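Local coordinates for putative immunoglobulin-blocking virulence protein (Mycoplasma mycoides subsp. capri, PDB 7ADK) that probably binds and blocks host immunoglobulins as a virulence factor, and is found here in complex with a lipoprotein, at residues I677-I688 against L704-L714. Residues are numbered along the deposited sequence; the frame is centred on the assembly and turned at random.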
loop_
_atom_site.group_PDB
_atom_site.type_symbol
_atom_site.label_atom_id
_atom_site.label_comp_id
_atom_site.label_asym_id
_atom_site.label_seq_id
_atom_site.Cartn_x
_atom_site.Cartn_y
_atom_site.Cartn_z
ATOM N N ILE A 677 -0.344 19.846 -11.272
ATOM C CA ILE A 677 -1.672 19.701 -11.855
ATOM C C ILE A 677 -1.989 18.209 -11.901
ATOM O O ILE A 677 -1.118 17.397 -12.195
ATOM C CB ILE A 677 -1.802 20.402 -13.225
ATOM C CG1 ILE A 677 -1.597 21.920 -13.109
ATOM C CG2 ILE A 677 -3.176 20.121 -13.849
ATOM C CD1 ILE A 677 -1.419 22.628 -14.438
ATOM N N HIS A 678 -3.233 17.860 -11.611
ATOM C CA HIS A 678 -3.779 16.501 -11.621
ATOM C C HIS A 678 -5.094 16.439 -12.394
ATOM O O HIS A 678 -5.803 17.433 -12.489
ATOM C CB HIS A 678 -4.045 16.023 -10.196
ATOM C CG HIS A 678 -2.845 15.681 -9.376
ATOM N ND1 HIS A 678 -2.150 14.472 -9.412
ATOM C CD2 HIS A 678 -2.356 16.441 -8.370
ATOM C CE1 HIS A 678 -1.254 14.538 -8.419
ATOM N NE2 HIS A 678 -1.357 15.712 -7.785
ATOM N N PHE A 679 -5.480 15.259 -12.863
ATOM C CA PHE A 679 -6.774 15.016 -13.500
ATOM C C PHE A 679 -7.485 13.809 -12.892
ATOM O O PHE A 679 -6.837 12.830 -12.536
ATOM C CB PHE A 679 -6.591 14.850 -15.007
ATOM C CG PHE A 679 -6.083 16.070 -15.732
ATOM C CD1 PHE A 679 -6.942 17.153 -15.935
ATOM C CD2 PHE A 679 -4.760 16.142 -16.195
ATOM C CE1 PHE A 679 -6.481 18.306 -16.578
ATOM C CE2 PHE A 679 -4.295 17.299 -16.833
ATOM C CZ PHE A 679 -5.156 18.385 -17.022
ATOM N N SER A 680 -8.812 13.829 -12.822
ATOM C CA SER A 680 -9.610 12.762 -12.189
ATOM C C SER A 680 -9.446 11.349 -12.779
ATOM O O SER A 680 -9.689 10.363 -12.089
ATOM C CB SER A 680 -11.087 13.144 -12.235
ATOM O OG SER A 680 -11.299 14.393 -11.638
ATOM N N ASN A 681 -9.002 11.228 -14.028
ATOM C CA ASN A 681 -8.788 9.968 -14.738
ATOM C C ASN A 681 -7.341 9.420 -14.671
ATOM O O ASN A 681 -7.144 8.223 -14.485
ATOM C CB ASN A 681 -9.265 10.160 -16.191
ATOM C CG ASN A 681 -8.523 11.237 -16.947
ATOM O OD1 ASN A 681 -7.908 12.117 -16.374
ATOM N ND2 ASN A 681 -8.486 11.176 -18.246
ATOM N N GLY A 682 -6.317 10.255 -14.879
ATOM C CA GLY A 682 -4.922 9.856 -15.142
ATOM C C GLY A 682 -4.579 9.255 -16.528
ATOM O O GLY A 682 -3.406 9.076 -16.835
ATOM N N ASN A 683 -5.562 9.003 -17.409
ATOM C CA ASN A 683 -5.407 8.517 -18.796
ATOM C C ASN A 683 -4.920 9.570 -19.808
ATOM O O ASN A 683 -4.962 9.323 -21.009
ATOM C CB ASN A 683 -6.730 7.877 -19.285
ATOM C CG ASN A 683 -7.094 6.594 -18.564
ATOM O OD1 ASN A 683 -7.215 6.566 -17.355
ATOM N ND2 ASN A 683 -7.221 5.494 -19.257
ATOM N N ASN A 684 -4.468 10.738 -19.363
ATOM C CA ASN A 684 -4.175 11.916 -20.194
ATOM C C ASN A 684 -2.856 11.852 -20.985
ATOM O O ASN A 684 -2.168 12.855 -21.160
ATOM C CB ASN A 684 -4.273 13.187 -19.355
ATOM C CG ASN A 684 -5.515 13.167 -18.524
ATOM O OD1 ASN A 684 -6.611 13.377 -18.998
ATOM N ND2 ASN A 684 -5.397 12.810 -17.279
ATOM N N THR A 685 -2.473 10.651 -21.419
ATOM C CA THR A 685 -1.286 10.379 -22.238
ATOM C C THR A 685 -1.558 10.580 -23.732
ATOM O O THR A 685 -0.650 10.464 -24.553
ATOM C CB THR A 685 -0.726 8.975 -21.954
ATOM O OG1 THR A 685 -1.670 7.980 -22.274
ATOM C CG2 THR A 685 -0.354 8.794 -20.480
ATOM N N THR A 686 -2.781 10.934 -24.121
ATOM C CA THR A 686 -3.029 11.696 -25.359
ATOM C C THR A 686 -2.961 13.205 -25.048
ATOM O O THR A 686 -2.800 13.643 -23.910
ATOM C CB THR A 686 -4.330 11.215 -26.042
ATOM O OG1 THR A 686 -4.123 9.888 -26.455
ATOM C CG2 THR A 686 -4.774 11.943 -27.312
ATOM N N SER A 687 -2.969 14.027 -26.081
ATOM C CA SER A 687 -2.607 15.434 -26.024
ATOM C C SER A 687 -3.519 16.336 -25.187
ATOM O O SER A 687 -4.663 16.016 -24.885
ATOM C CB SER A 687 -2.638 15.967 -27.461
ATOM O OG SER A 687 -1.995 15.078 -28.348
ATOM N N ILE A 688 -3.056 17.560 -24.952
ATOM C CA ILE A 688 -3.969 18.686 -24.752
ATOM C C ILE A 688 -4.612 18.988 -26.111
ATOM O O ILE A 688 -3.914 19.373 -27.052
ATOM C CB ILE A 688 -3.219 19.911 -24.211
ATOM C CG1 ILE A 688 -2.626 19.584 -22.831
ATOM C CG2 ILE A 688 -4.147 21.131 -24.156
ATOM C CD1 ILE A 688 -1.911 20.761 -22.184
ATOM N N LEU A 704 -0.047 27.410 -21.494
ATOM C CA LEU A 704 0.064 26.105 -22.142
ATOM C C LEU A 704 1.267 25.323 -21.609
ATOM O O LEU A 704 1.140 24.122 -21.376
ATOM C CB LEU A 704 0.105 26.291 -23.668
ATOM C CG LEU A 704 0.204 24.992 -24.483
ATOM C CD1 LEU A 704 -0.966 24.047 -24.263
ATOM C CD2 LEU A 704 0.240 25.348 -25.960
ATOM N N ASP A 705 2.397 25.994 -21.341
ATOM C CA ASP A 705 3.586 25.355 -20.764
ATOM C C ASP A 705 3.293 24.650 -19.438
ATOM O O ASP A 705 3.693 23.504 -19.237
ATOM C CB ASP A 705 4.709 26.374 -20.545
ATOM C CG ASP A 705 5.229 27.050 -21.812
ATOM O OD1 ASP A 705 4.844 26.663 -22.936
ATOM O OD2 ASP A 705 6.092 27.944 -21.677
ATOM N N LYS A 706 2.513 25.288 -18.563
ATOM C CA LYS A 706 2.262 24.799 -17.204
ATOM C C LYS A 706 1.505 23.481 -17.174
ATOM O O LYS A 706 1.849 22.632 -16.364
ATOM C CB LYS A 706 1.538 25.852 -16.360
ATOM C CG LYS A 706 2.166 27.249 -16.330
ATOM C CD LYS A 706 3.701 27.271 -16.310
ATOM C CE LYS A 706 4.246 28.694 -16.228
ATOM N NZ LYS A 706 3.993 29.321 -14.921
ATOM N N TYR A 707 0.524 23.262 -18.050
ATOM C CA TYR A 707 -0.159 21.968 -18.133
ATOM C C TYR A 707 0.766 20.818 -18.553
ATOM O O TYR A 707 0.518 19.690 -18.159
ATOM C CB TYR A 707 -1.344 22.017 -19.095
ATOM C CG TYR A 707 -2.547 22.825 -18.668
ATOM C CD1 TYR A 707 -3.556 22.251 -17.869
ATOM C CD2 TYR A 707 -2.698 24.130 -19.149
ATOM C CE1 TYR A 707 -4.702 22.995 -17.544
ATOM C CE2 TYR A 707 -3.849 24.868 -18.835
ATOM C CZ TYR A 707 -4.849 24.306 -18.036
ATOM O OH TYR A 707 -5.964 25.023 -17.784
ATOM N N PHE A 708 1.817 21.063 -19.338
ATOM C CA PHE A 708 2.800 20.029 -19.652
ATOM C C PHE A 708 3.842 19.873 -18.540
ATOM O O PHE A 708 4.206 18.756 -18.204
ATOM C CB PHE A 708 3.448 20.343 -21.005
ATOM C CG PHE A 708 2.508 20.170 -22.177
ATOM C CD1 PHE A 708 2.002 18.893 -22.469
ATOM C CD2 PHE A 708 2.176 21.254 -23.003
ATOM C CE1 PHE A 708 1.135 18.708 -23.552
ATOM C CE2 PHE A 708 1.323 21.071 -24.100
ATOM C CZ PHE A 708 0.792 19.800 -24.362
ATOM N N GLU A 709 4.299 20.957 -17.926
ATOM C CA GLU A 709 5.326 20.943 -16.894
ATOM C C GLU A 709 4.812 20.364 -15.566
ATOM O O GLU A 709 5.445 19.474 -14.998
ATOM C CB GLU A 709 5.880 22.357 -16.740
ATOM C CG GLU A 709 7.106 22.441 -15.839
ATOM C CD GLU A 709 7.599 23.880 -15.647
ATOM O OE1 GLU A 709 7.143 24.794 -16.346
ATOM O OE2 GLU A 709 8.458 24.112 -14.785
ATOM N N TYR A 710 3.668 20.832 -15.075
ATOM C CA TYR A 710 3.173 20.524 -13.733
ATOM C C TYR A 710 2.374 19.218 -13.656
ATOM O O TYR A 710 2.056 18.781 -12.557
ATOM C CB TYR A 710 2.367 21.722 -13.207
ATOM C CG TYR A 710 3.078 23.070 -13.112
ATOM C CD1 TYR A 710 4.482 23.177 -13.147
ATOM C CD2 TYR A 710 2.312 24.240 -12.956
ATOM C CE1 TYR A 710 5.106 24.431 -13.072
ATOM C CE2 TYR A 710 2.931 25.502 -12.878
ATOM C CZ TYR A 710 4.335 25.598 -12.948
ATOM O OH TYR A 710 4.948 26.810 -12.912
ATOM N N ASN A 711 2.029 18.579 -14.779
ATOM C CA ASN A 711 1.297 17.316 -14.812
ATOM C C ASN A 711 2.170 16.204 -15.389
ATOM O O ASN A 711 2.477 16.230 -16.576
ATOM C CB ASN A 711 0.019 17.502 -15.623
ATOM C CG ASN A 711 -0.825 16.260 -15.661
ATOM O OD1 ASN A 711 -1.636 15.991 -14.805
ATOM N ND2 ASN A 711 -0.672 15.451 -16.661
ATOM N N GLU A 712 2.498 15.192 -14.582
ATOM C CA GLU A 712 3.423 14.104 -14.932
ATOM C C GLU A 712 3.086 13.432 -16.264
ATOM O O GLU A 712 3.916 13.359 -17.167
ATOM C CB GLU A 712 3.443 13.095 -13.769
ATOM C CG GLU A 712 4.413 11.907 -13.921
ATOM C CD GLU A 712 3.937 10.738 -14.810
ATOM O OE1 GLU A 712 4.804 10.039 -15.381
ATOM O OE2 GLU A 712 2.715 10.476 -14.906
ATOM N N SER A 713 1.841 12.991 -16.421
ATOM C CA SER A 713 1.449 12.129 -17.538
ATOM C C SER A 713 1.273 12.888 -18.860
ATOM O O SER A 713 1.025 12.279 -19.889
ATOM C CB SER A 713 0.223 11.304 -17.169
ATOM O OG SER A 713 0.278 10.880 -15.821
ATOM N N LEU A 714 1.436 14.213 -18.825
ATOM C CA LEU A 714 1.572 15.117 -19.969
ATOM C C LEU A 714 3.043 15.509 -20.210
ATOM O O LEU A 714 3.480 15.597 -21.356
ATOM C CB LEU A 714 0.701 16.363 -19.736
ATOM C CG LEU A 714 -0.803 16.167 -19.956
ATOM C CD1 LEU A 714 -1.548 17.406 -19.492
ATOM C CD2 LEU A 714 -1.150 16.001 -21.416
#
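Ile677, Phe679 and Ile688 pack against Tyr707, Phe708 and Leu714 where the last strand of a parallel five-stranded sheet, whose strands follow one another in chain order as in a solenoid of leucine-rich-repeat type, and the loop leading on from it to Ile688, meet the helical segment that follows.

Apolar packing carries most of the contact. Ile688 drives its slender CD1 arm over one face of the Phe708 ring, 3.8 Å from the ring centroid, a CH-pi contact; that methyl also lies against the CB of Tyr707. With CG1 set anti to its carbonyl carbon (chi1 -63°), Ile688 reaches the helix, where its CD1 lies 4.0 Å from Leu704 CD1. Ile677 extends its CD1 to Tyr707, 4.1 Å from that residue's CD1 and oblique to its ring. The flat ring of Phe679 receives Tyr707 CD1 at its edge and has Leu714 CD1 3.8 Å from its CE2; Phe650 meets both the Phe679 and Tyr707 rings. Branched Leu714 divides its methyls, CD1 going to Phe679 and CD2 lying nearest Asn684 O while also approaching Ile688 CG1 to 4.1 Å.

Polar contacts frame this core. Tyr707 suits a buried place because its hydroxyl is bonded to Lys618 O. Ile677 N donates almost straight to Tyr710 O (2.9 Å), from above that carbonyl's plane. Asn711 beside it is the N-cap residue of helix 712-715. In the loop after the strand, Thr685 CG2 rests near Ser713, while its OG1 is hydrogen-bonded to the backbone O of Glu258 of the lipoprotein chain. Asn681 and Asn684 brace this loop with a reciprocal pair of side-chain amide hydrogen bonds: Asn684 ND2 gives to Asn681 OD1, and Asn681 ND2 returns a bond to Asn684 OD1 at 3.0 Å.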